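Local coordinates for conserved domain protein (Bacillus anthracis, PDB 3FBQ) that is of unknown function but carries DUF4179 and DUF5643 family regions and pairs in the crystal with another copy of itself through beta-strands, at the interface of chains A and B. Numbering follows the deposited sequence. Chains: chain A/B, Conserved domain protein.

Contact 1: the interface of chains A and B. Residues chain A 71-73, 125, 127; chain B 73, 125, 130-132, 134.
The carboxylates of A:Glu125 and B:Glu125 meet tip to tip with their planes nearly perpendicular, 88° apart. OE1 of A:Glu125 lies over a face of the B:Glu125 carboxylate, 2.7 Å from OE2 and 2.8 Å from OE1. These oxygens can only accept unless one acid is protonated, so the pair is a clash as modelled; a proton might relieve it, but the over-the-face approach is poor for a hydrogen bond and the structure alone does not show it. Both glutamates hold CG anti to the carbonyl carbon and run extended beyond it, which brings the acids together. Beside this pair, A:Ile71 crosses B:Glu125 obliquely, its CD1 3.3 Å from OE2 of B:Glu125, so that an apolar methyl borders the acid. The same methyl lies 3.5 Å from CB of B:Ser132, while CG2 of A:Ile71 faces the serine hydroxyl OG. A second flat group, the amide of B:Gln134, reaches chain A through a bend at chi2 (-80°) and places OE1 3.3 Å from the carbonyl O of A:Ile72. Two acceptors face each other there, and a flipped amide, which would present NE2 instead, is possible. Methyl to methyl, A:Leu73 CD2 touches B:Leu73 CD1 at 3.8 Å, the side chains crossing at about a right angle. A:Pro127 rests its ring against B:Lys130, CB to CG at 3.8 Å. Leu73 and Glu125 thus each meet their own counterpart, although the whole interface is not an exact two-fold. In the fold, the patch gathers strand 71-73 and the end of strand 114-126 from both chains, A:Pro127 in the loop that follows the latter, and the start of strand 131-144 of chain B.

Contact 2: the interface of chains A and B. Residues chain A 76-77, 84-87, 104; chain B 37-38, 134-136, 138.
Two strands, 84-92 of chain A and 131-144 of chain B, pair antiparallel here, A:Gly86 bridging to B:His136 and A:Ser87 to B:Gly135, in a protein with a DUF5643 region and part of a DUF4179 domain, both of unknown function. The tight part of the contact is built around B:His136, which buries 85 Å², more than any other residue of the patch. Its CB lies 3.8 Å from CA of A:Ser85, and the imidazole reaches on past the chain A strand towards strand 75-78. There the ring presents an edge to the main chain of A:Leu76, whose carbonyl carbon lies in the ring plane. The O of A:Leu76 is modelled against CE1, too close to be real, and 2.9 Å from NE2 of B:His136, whose N-H does not point at it; a flipped ring could put a nitrogen there. A weak hydrogen bond also runs from NE2 to OD1 of A:Asp77 at 3.4 Å, the carboxylate turned 34° from the ring; this acid might favour a protonated imidazole. Alongside ND1, the methyl CG2 of A:Thr104 packs at 3.5 Å. In chain B, OG of B:Ser37 donates to the main-chain O of B:His136 at 3.2 Å, in the carbonyl plane, and so ties strand 29-37 to the histidine. Away from the ring the contact rests on small polar tips rather than on a packed side chain. At one end, OG of A:Ser84, in the crowded position between its backbone N and carbonyl carbon, donates to OD1 of B:Asn138 at 2.8 Å, nearly along the C=O axis (164°). At the other, OG of A:Ser87 bonds to OD1 of the loop residue B:Asn38 from 40° above the carbonyl plane, at a length modelled very short. The same OD1 lies 3.1 Å from the O of A:Gly86, acceptor facing acceptor, and a flipped amide could turn ND2 there instead.

Contact 1: the interface of chains A and B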
ATOM      1  N   ILE A  71      -9.159   0.346   7.064  1.00 33.15           N
ATOM      2  CA  ILE A  71      -8.195  -0.484   6.351  1.00 31.65           C
ATOM      3  C   ILE A  71      -6.738  -0.060   6.601  1.00 30.83           C
ATOM      4  O   ILE A  71      -6.343   1.080   6.284  1.00 30.50           O
ATOM      5  CB  ILE A  71      -8.452  -0.424   4.864  1.00 31.63           C
ATOM      6  CG1 ILE A  71      -9.874  -0.806   4.572  1.00 31.15           C
ATOM      7  CG2 ILE A  71      -7.550  -1.395   4.132  1.00 32.21           C
ATOM      8  CD1 ILE A  71     -10.037  -1.199   3.181  1.00 30.09           C
ATOM      9  N   ILE A  72      -5.947  -0.953   7.199  1.00 29.97           N
ATOM     10  CA  ILE A  72      -4.532  -0.658   7.421  1.00 29.60           C
ATOM     11  C   ILE A  72      -3.836  -0.756   6.079  1.00 29.48           C
ATOM     12  O   ILE A  72      -3.809  -1.870   5.526  1.00 31.51           O
ATOM     13  CB  ILE A  72      -3.773  -1.709   8.298  1.00 29.99           C
ATOM     14  CG1 ILE A  72      -4.343  -1.863   9.720  1.00 29.68           C
ATOM     15  CG2 ILE A  72      -2.299  -1.282   8.409  1.00 27.60           C
ATOM     16  CD1 ILE A  72      -4.336  -0.508  10.545  1.00 27.46           C
ATOM     17  N   LEU A  73      -3.298   0.358   5.567  1.00 26.91           N
ATOM     18  CA  LEU A  73      -2.381   0.359   4.446  1.00 25.25           C
ATOM     19  C   LEU A  73      -0.910   0.229   4.909  1.00 26.27           C
ATOM     20  O   LEU A  73      -0.401   1.112   5.649  1.00 28.07           O
ATOM     21  CB  LEU A  73      -2.549   1.639   3.618  1.00 23.16           C
ATOM     22  CG  LEU A  73      -3.924   1.958   3.024  1.00 22.33           C
ATOM     23  CD1 LEU A  73      -4.134   3.351   2.443  1.00 16.44           C
ATOM     24  CD2 LEU A  73      -4.444   0.878   2.074  1.00 18.68           C
ATOM     25  N   GLU A 125      -7.302   3.831   5.779  1.00 32.16           N
ATOM     26  CA  GLU A 125      -8.445   4.231   4.984  1.00 33.35           C
ATOM     27  C   GLU A 125      -9.603   4.103   5.913  1.00 34.15           C
ATOM     28  O   GLU A 125      -9.595   3.246   6.790  1.00 35.12           O
ATOM     29  CB  GLU A 125      -8.712   3.252   3.899  1.00 32.89           C
ATOM     30  CG  GLU A 125      -7.998   3.448   2.658  1.00 36.77           C
ATOM     31  CD  GLU A 125      -8.853   2.920   1.544  1.00 42.14           C
ATOM     32  OE1 GLU A 125      -8.708   1.729   1.225  1.00 48.40           O
ATOM     33  OE2 GLU A 125      -9.747   3.633   1.048  1.00 42.83           O
ATOM     34  N   PRO A 127     -13.143   3.676   4.930  1.00 37.05           N
ATOM     35  CA  PRO A 127     -14.045   3.594   3.805  1.00 37.45           C
ATOM     36  C   PRO A 127     -15.386   4.267   4.162  1.00 39.08           C
ATOM     37  O   PRO A 127     -15.961   4.933   3.300  1.00 39.97           O
ATOM     38  CB  PRO A 127     -14.152   2.099   3.573  1.00 37.08           C
ATOM     39  CG  PRO A 127     -12.862   1.548   4.119  1.00 35.74           C
ATOM     40  CD  PRO A 127     -12.641   2.366   5.353  1.00 35.95           C
TER
ATOM     41  N   LEU B  73      -3.779  -4.133  -3.262  1.00 26.91           N
ATOM     42  CA  LEU B  73      -2.805  -3.395  -2.483  1.00 25.25           C
ATOM     43  C   LEU B  73      -1.430  -4.105  -2.466  1.00 26.27           C
ATOM     44  O   LEU B  73      -1.321  -5.260  -1.975  1.00 28.07           O
ATOM     45  CB  LEU B  73      -3.303  -3.204  -1.045  1.00 23.16           C
ATOM     46  CG  LEU B  73      -4.638  -2.489  -0.815  1.00 22.33           C
ATOM     47  CD1 LEU B  73      -5.238  -2.551   0.583  1.00 16.44           C
ATOM     48  CD2 LEU B  73      -4.671  -1.065  -1.370  1.00 18.68           C
ATOM     49  N   GLU B 125      -8.709  -4.846  -1.437  1.00 32.16           N
ATOM     50  CA  GLU B 125      -9.832  -4.052  -0.985  1.00 33.35           C
ATOM     51  C   GLU B 125     -10.970  -4.507  -1.832  1.00 34.15           C
ATOM     52  O   GLU B 125     -10.767  -4.887  -2.980  1.00 35.12           O
ATOM     53  CB  GLU B 125      -9.647  -2.618  -1.326  1.00 32.89           C
ATOM     54  CG  GLU B 125      -8.916  -1.813  -0.375  1.00 36.77           C
ATOM     55  CD  GLU B 125      -9.429  -0.406  -0.468  1.00 42.14           C
ATOM     56  OE1 GLU B 125      -8.865   0.357  -1.267  1.00 48.40           O
ATOM     57  OE2 GLU B 125     -10.453  -0.070   0.157  1.00 42.83           O
ATOM     58  N   LYS B 130     -16.805  -2.485   1.267  1.00 38.52           N
ATOM     59  CA  LYS B 130     -16.310  -1.467   2.242  1.00 37.97           C
ATOM     60  C   LYS B 130     -15.178  -1.929   3.199  1.00 37.95           C
ATOM     61  O   LYS B 130     -15.029  -1.469   4.328  1.00 37.72           O
ATOM     62  CB  LYS B 130     -17.510  -0.982   3.050  1.00 37.86           C
ATOM     63  CG  LYS B 130     -17.557   0.496   3.313  1.00 37.28           C
ATOM     64  CD  LYS B 130     -18.033   1.222   2.112  1.00 35.45           C
ATOM     65  CE  LYS B 130     -18.814   2.413   2.542  1.00 38.03           C
ATOM     66  NZ  LYS B 130     -20.295   2.203   2.485  1.00 36.46           N
ATOM     67  N   LYS B 131     -14.344  -2.793   2.669  1.00 38.34           N
ATOM     68  CA  LYS B 131     -13.717  -3.846   3.402  1.00 38.96           C
ATOM     69  C   LYS B 131     -12.484  -4.222   2.613  1.00 38.87           C
ATOM     70  O   LYS B 131     -12.421  -3.944   1.408  1.00 39.38           O
ATOM     71  CB  LYS B 131     -14.637  -5.047   3.330  1.00 38.77           C
ATOM     72  CG  LYS B 131     -14.496  -5.915   4.501  1.00 41.34           C
ATOM     73  CD  LYS B 131     -15.252  -7.183   4.273  1.00 42.43           C
ATOM     74  CE  LYS B 131     -14.488  -8.079   3.355  1.00 41.16           C
ATOM     75  NZ  LYS B 131     -15.453  -9.088   2.901  1.00 38.17           N
ATOM     76  N   SER B 132     -11.522  -4.868   3.270  1.00 37.74           N
ATOM     77  CA  SER B 132     -10.358  -5.386   2.567  1.00 36.51           C
ATOM     78  C   SER B 132     -10.122  -6.735   3.177  1.00 35.13           C
ATOM     79  O   SER B 132     -10.617  -6.982   4.268  1.00 33.56           O
ATOM     80  CB  SER B 132      -9.137  -4.526   2.786  1.00 36.77           C
ATOM     81  OG  SER B 132      -8.903  -4.425   4.185  1.00 39.28           O
ATOM     82  N   GLN B 134      -7.003  -8.572   4.471  1.00 32.54           N
ATOM     83  CA  GLN B 134      -5.612  -8.402   4.850  1.00 33.57           C
ATOM     84  C   GLN B 134      -4.790  -9.676   4.655  1.00 33.70           C
ATOM     85  O   GLN B 134      -5.297 -10.768   4.819  1.00 36.07           O
ATOM     86  CB  GLN B 134      -5.576  -7.983   6.308  1.00 34.00           C
ATOM     87  CG  GLN B 134      -6.224  -6.612   6.533  1.00 36.28           C
ATOM     88  CD  GLN B 134      -5.313  -5.427   6.187  1.00 40.65           C
ATOM     89  OE1 GLN B 134      -5.520  -4.698   5.184  1.00 37.58           O
ATOM     90  NE2 GLN B 134      -4.304  -5.204   7.058  1.00 45.59           N
TER

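Contact 2: the interface of chains A and B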
ATOM      1  N   LEU A  76       3.214  -6.039   7.529  1.00 35.26           N
ATOM      2  CA  LEU A  76       4.093  -6.585   8.494  1.00 36.34           C
ATOM      3  C   LEU A  76       5.037  -7.394   7.613  1.00 38.16           C
ATOM      4  O   LEU A  76       4.570  -8.142   6.759  1.00 39.04           O
ATOM      5  CB  LEU A  76       3.316  -7.474   9.458  1.00 35.15           C
ATOM      6  CG  LEU A  76       4.106  -8.068  10.615  1.00 36.18           C
ATOM      7  CD1 LEU A  76       4.757  -6.972  11.460  1.00 34.89           C
ATOM      8  CD2 LEU A  76       3.281  -9.069  11.520  1.00 37.59           C
ATOM      9  N   ASP A  77       6.352  -7.240   7.788  1.00 39.30           N
ATOM     10  CA  ASP A  77       7.320  -7.905   6.934  1.00 39.87           C
ATOM     11  C   ASP A  77       8.419  -8.533   7.724  1.00 39.58           C
ATOM     12  O   ASP A  77       9.038  -7.904   8.582  1.00 41.28           O
ATOM     13  CB  ASP A  77       7.936  -6.891   6.013  1.00 41.27           C
ATOM     14  CG  ASP A  77       6.942  -6.379   4.977  1.00 46.28           C
ATOM     15  OD1 ASP A  77       6.334  -7.227   4.278  1.00 51.41           O
ATOM     16  OD2 ASP A  77       6.773  -5.134   4.862  1.00 52.61           O
ATOM     17  N   SER A  84       6.400 -15.462   2.139  1.00 36.63           N
ATOM     18  CA  SER A  84       5.620 -15.278   3.355  1.00 34.93           C
ATOM     19  C   SER A  84       4.144 -15.222   3.081  1.00 34.01           C
ATOM     20  O   SER A  84       3.741 -14.747   2.007  1.00 33.30           O
ATOM     21  CB  SER A  84       6.052 -14.027   4.090  1.00 34.81           C
ATOM     22  OG  SER A  84       5.348 -12.925   3.588  1.00 35.03           O
ATOM     23  N   SER A  85       3.351 -15.714   4.038  1.00 33.38           N
ATOM     24  CA  SER A  85       1.916 -15.462   4.042  1.00 33.95           C
ATOM     25  C   SER A  85       1.375 -14.879   5.346  1.00 34.95           C
ATOM     26  O   SER A  85       2.097 -14.766   6.330  1.00 36.62           O
ATOM     27  CB  SER A  85       1.133 -16.681   3.568  1.00 34.74           C
ATOM     28  OG  SER A  85       1.316 -17.860   4.314  1.00 33.51           O
ATOM     29  N   GLY A  86       0.118 -14.453   5.369  1.00 35.18           N
ATOM     30  CA  GLY A  86      -0.384 -13.806   6.573  1.00 34.26           C
ATOM     31  C   GLY A  86      -1.859 -13.567   6.538  1.00 34.55           C
ATOM     32  O   GLY A  86      -2.517 -13.894   5.563  1.00 36.11           O
ATOM     33  N   SER A  87      -2.356 -12.975   7.609  1.00 34.19           N
ATOM     34  CA  SER A  87      -3.747 -12.690   7.865  1.00 33.77           C
ATOM     35  C   SER A  87      -3.832 -11.491   8.788  1.00 33.71           C
ATOM     36  O   SER A  87      -2.881 -11.181   9.515  1.00 33.64           O
ATOM     37  CB  SER A  87      -4.315 -13.854   8.642  1.00 34.67           C
ATOM     38  OG  SER A  87      -5.210 -14.641   7.862  1.00 37.91           O
ATOM     39  N   THR A 104       2.053 -13.210  10.503  1.00 29.22           N
ATOM     40  CA  THR A 104       2.820 -13.530   9.286  1.00 29.33           C
ATOM     41  C   THR A 104       3.558 -14.890   9.374  1.00 29.45           C
ATOM     42  O   THR A 104       4.143 -15.219  10.400  1.00 29.73           O
ATOM     43  CB  THR A 104       3.763 -12.391   8.944  1.00 29.71           C
ATOM     44  OG1 THR A 104       3.021 -11.178   9.020  1.00 30.68           O
ATOM     45  CG2 THR A 104       4.333 -12.538   7.542  1.00 30.07           C
TER
ATOM     46  N   SER B  37      -3.709 -17.329   1.015  1.00 28.71           N
ATOM     47  CA  SER B  37      -3.999 -16.999   2.420  1.00 27.54           C
ATOM     48  C   SER B  37      -5.408 -16.454   2.462  1.00 27.16           C
ATOM     49  O   SER B  37      -5.899 -15.934   1.459  1.00 27.42           O
ATOM     50  CB  SER B  37      -3.063 -15.925   2.992  1.00 27.77           C
ATOM     51  OG  SER B  37      -1.736 -16.015   2.542  1.00 27.79           O
ATOM     52  N   ASN B  38      -6.058 -16.591   3.611  1.00 26.12           N
ATOM     53  CA  ASN B  38      -7.286 -15.887   3.909  1.00 26.36           C
ATOM     54  C   ASN B  38      -8.434 -16.010   2.991  1.00 25.56           C
ATOM     55  O   ASN B  38      -9.143 -15.021   2.791  1.00 25.87           O
ATOM     56  CB  ASN B  38      -7.045 -14.416   3.937  1.00 27.58           C
ATOM     57  CG  ASN B  38      -6.768 -13.930   5.279  1.00 32.73           C
ATOM     58  OD1 ASN B  38      -5.586 -13.787   5.629  1.00 40.32           O
ATOM     59  ND2 ASN B  38      -7.828 -13.699   6.090  1.00 33.37           N
ATOM     60  N   GLN B 134      -7.003  -8.572   4.471  1.00 32.54           N
ATOM     61  CA  GLN B 134      -5.612  -8.402   4.850  1.00 33.57           C
ATOM     62  C   GLN B 134      -4.790  -9.676   4.655  1.00 33.70           C
ATOM     63  O   GLN B 134      -5.297 -10.768   4.819  1.00 36.07           O
ATOM     64  CB  GLN B 134      -5.576  -7.983   6.308  1.00 34.00           C
ATOM     65  CG  GLN B 134      -6.224  -6.612   6.533  1.00 36.28           C
ATOM     66  CD  GLN B 134      -5.313  -5.427   6.187  1.00 40.65           C
ATOM     67  OE1 GLN B 134      -5.520  -4.698   5.184  1.00 37.58           O
ATOM     68  NE2 GLN B 134      -4.304  -5.204   7.058  1.00 45.59           N
ATOM     69  N   GLY B 135      -3.537  -9.559   4.270  1.00 33.34           N
ATOM     70  CA  GLY B 135      -2.636 -10.691   4.346  1.00 32.12           C
ATOM     71  C   GLY B 135      -1.413 -10.422   3.512  1.00 32.29           C
ATOM     72  O   GLY B 135      -1.124  -9.284   3.131  1.00 32.75           O
ATOM     73  N   HIS B 136      -0.709 -11.493   3.197  1.00 32.23           N
ATOM     74  CA  HIS B 136       0.468 -11.456   2.349  1.00 31.90           C
ATOM     75  C   HIS B 136       0.367 -12.508   1.235  1.00 31.01           C
ATOM     76  O   HIS B 136       0.130 -13.689   1.507  1.00 32.63           O
ATOM     77  CB  HIS B 136       1.678 -11.812   3.196  1.00 31.10           C
ATOM     78  CG  HIS B 136       2.364 -10.636   3.781  1.00 35.07           C
ATOM     79  ND1 HIS B 136       2.807 -10.605   5.094  1.00 37.85           N
ATOM     80  CD2 HIS B 136       2.678  -9.433   3.247  1.00 37.79           C
ATOM     81  CE1 HIS B 136       3.403  -9.454   5.328  1.00 36.34           C
ATOM     82  NE2 HIS B 136       3.334  -8.719   4.227  1.00 40.18           N
ATOM     83  N   ASN B 138       2.981 -13.383  -1.913  1.00 29.85           N
ATOM     84  CA  ASN B 138       4.254 -12.907  -2.441  1.00 30.41           C
ATOM     85  C   ASN B 138       4.789 -13.834  -3.494  1.00 30.57           C
ATOM     86  O   ASN B 138       4.712 -15.051  -3.330  1.00 32.85           O
ATOM     87  CB  ASN B 138       5.275 -12.808  -1.319  1.00 30.12           C
ATOM     88  CG  ASN B 138       4.798 -11.916  -0.189  1.00 35.04           C
ATOM     89  OD1 ASN B 138       5.173 -12.127   0.952  1.00 39.80           O
ATOM     90  ND2 ASN B 138       3.897 -10.957  -0.485  1.00 38.17           N
TER

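Contacts 1 and 2 are neighbouring patches of one interface, their C-alpha centres about 14 Å apart. Strand 131-144 of chain B runs through both, and B:Gln134 belongs to each: its side chain serves contact 1, while its backbone leads into the strand pairing of contact 2. On chain A, strand 71-73 serves contact 1, while strand 84-92, helped by 75-78, serves contact 2. Contact 1 is mostly side-chain contact, whereas contact 2 includes main-chain pairing. The deposited assembly holds three copies, and the structure alone does not show whether this association occurs in the cell.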